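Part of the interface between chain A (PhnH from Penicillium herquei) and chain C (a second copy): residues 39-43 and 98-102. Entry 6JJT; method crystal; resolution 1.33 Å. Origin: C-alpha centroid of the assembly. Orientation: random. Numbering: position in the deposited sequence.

Chain A 39-43: AYIYD
Chain C 98-102: ANILV

Two extended segments cross at a steep angle: the strand passing through A:Ile41 and A:Tyr42 and the strand C:Asn99 to C:Val102 run at 78° to each other (signed crossing angle -78°), their axes approaching to 5.8 Å. At this angle they share no ladder of backbone hydrogen bonds. The register is set by A:Tyr42 and C:Asn99, whose CA atoms lie 4.7 Å apart. Backbone angles are extended, for instance -80/121 at A:Ile41, -102/135 at C:Asn99 and -81/132 at C:Leu101, except that A:Tyr42 adopts -107/-19.

The direct polar link is one hydrogen bond. C:Asn99, its CA-to-CB bond directed toward chain A, uses chi1 -67° (m) and chi2 -28° to bring ND2 within 3.0 Å of A:Ile41 O, with an N-H...O angle of 162°. An amide suits this place: ND2 donates to the carbonyl, while OD1 accepts a hydrogen bond elsewhere in the structure. The CA-to-CB bond of A:Ile41 (m, t) points away from chain C, so this residue contributes chiefly its backbone. One water reinforces the crossing, donating to both A:Tyr42 O and C:Asn99 O at 2.9 Å each.

Apolar packing centres on A:Tyr42, whose chi1 of 58° (p) and chi2 of 89° present one face of its ring to C:Leu101. C:Leu101 CB sits 3.6 Å from the centroid of the A:Tyr42 ring, only 5° off the normal, a CH-pi contact. With chi1 177° (t) and chi2 70° (p), C:Leu101 also places its CD2 3.6 Å from A:Tyr42 CZ; branched aliphatic and broad aromatic surfaces thus match, and both residues are buried. A:Tyr40 (chi1 -77°, m; chi2 76°) directs its CA-to-CB bond toward chain C, its CD2 meeting C:Asn99 OD1 edge-on at 3.7 Å. Together the stretches bury 284 Å², with A:Tyr42 and C:Asn99 each contributing 88 Å².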

# COMPACT_ATOMS: atom_id res chain seq x y z
N ALA A 39 -12.53 17.13 -1.44
CA ALA A 39 -11.22 16.66 -1.83
C ALA A 39 -10.17 17.79 -1.84
O ALA A 39 -10.45 18.99 -2.08
CB ALA A 39 -11.34 15.93 -3.14
N TYR A 40 -8.95 17.38 -1.54
CA TYR A 40 -7.78 18.26 -1.64
C TYR A 40 -6.94 17.67 -2.76
O TYR A 40 -6.27 16.63 -2.59
CB TYR A 40 -7.01 18.33 -0.32
CG TYR A 40 -7.70 19.22 0.71
CD1 TYR A 40 -8.83 18.79 1.40
CD2 TYR A 40 -7.20 20.49 0.99
CE1 TYR A 40 -9.52 19.63 2.27
CE2 TYR A 40 -7.83 21.33 1.90
CZ TYR A 40 -9.00 20.90 2.51
OH TYR A 40 -9.63 21.73 3.41
N ILE A 41 -6.95 18.34 -3.93
CA ILE A 41 -6.18 17.87 -5.06
C ILE A 41 -4.72 18.30 -4.86
O ILE A 41 -4.45 19.51 -4.68
CB ILE A 41 -6.70 18.47 -6.38
CG1 ILE A 41 -8.12 17.97 -6.64
CG2 ILE A 41 -5.75 18.20 -7.55
CD1 ILE A 41 -8.86 18.73 -7.74
N TYR A 42 -3.82 17.34 -4.82
CA TYR A 42 -2.40 17.64 -4.63
C TYR A 42 -1.60 17.46 -5.92
O TYR A 42 -0.48 17.97 -5.96
CB TYR A 42 -1.77 16.80 -3.52
CG TYR A 42 -1.88 15.31 -3.72
CD1 TYR A 42 -0.90 14.63 -4.43
CD2 TYR A 42 -2.96 14.58 -3.18
CE1 TYR A 42 -1.00 13.26 -4.64
CE2 TYR A 42 -3.04 13.20 -3.38
CZ TYR A 42 -2.05 12.55 -4.10
OH TYR A 42 -2.12 11.20 -4.31
N ASP A 43 -2.06 16.74 -6.95
CA ASP A 43 -1.30 16.54 -8.16
C ASP A 43 -2.23 16.60 -9.36
O ASP A 43 -3.07 15.70 -9.54
CB ASP A 43 -0.55 15.20 -8.05
CG ASP A 43 0.49 15.01 -9.13
OD1 ASP A 43 0.25 15.48 -10.25
OD2 ASP A 43 1.54 14.42 -8.84
N ALA C 98 -1.13 25.85 -1.61
CA ALA C 98 -0.68 24.63 -2.29
C ALA C 98 -0.91 23.39 -1.43
O ALA C 98 -0.68 23.42 -0.25
CB ALA C 98 0.80 24.69 -2.66
N ASN C 99 -1.36 22.32 -2.11
CA ASN C 99 -1.63 21.04 -1.43
C ASN C 99 -0.47 20.08 -1.68
O ASN C 99 -0.09 19.88 -2.84
CB ASN C 99 -2.94 20.47 -1.95
CG ASN C 99 -4.14 21.29 -1.58
OD1 ASN C 99 -4.12 21.97 -0.54
ND2 ASN C 99 -5.18 21.21 -2.37
N ILE C 100 -0.03 19.40 -0.60
CA ILE C 100 1.07 18.45 -0.71
C ILE C 100 0.68 17.18 0.02
O ILE C 100 0.34 17.22 1.20
CB ILE C 100 2.34 19.01 -0.04
CG1 ILE C 100 2.75 20.37 -0.62
CG2 ILE C 100 3.49 18.01 -0.07
CD1 ILE C 100 3.64 21.21 0.31
N LEU C 101 0.72 16.04 -0.72
CA LEU C 101 0.51 14.74 -0.03
C LEU C 101 1.81 14.31 0.64
O LEU C 101 2.85 14.30 -0.01
CB LEU C 101 0.09 13.64 -1.00
CG LEU C 101 -0.08 12.26 -0.33
CD1 LEU C 101 -1.31 12.28 0.58
CD2 LEU C 101 -0.20 11.14 -1.36
N VAL C 102 1.76 13.91 1.91
CA VAL C 102 2.88 13.37 2.66
C VAL C 102 2.58 11.90 2.94
O VAL C 102 1.53 11.55 3.50
CB VAL C 102 3.05 14.12 3.99
CG1 VAL C 102 4.31 13.60 4.72
CG2 VAL C 102 3.20 15.62 3.75
O HOH W 1 -0.51 20.87 -5.58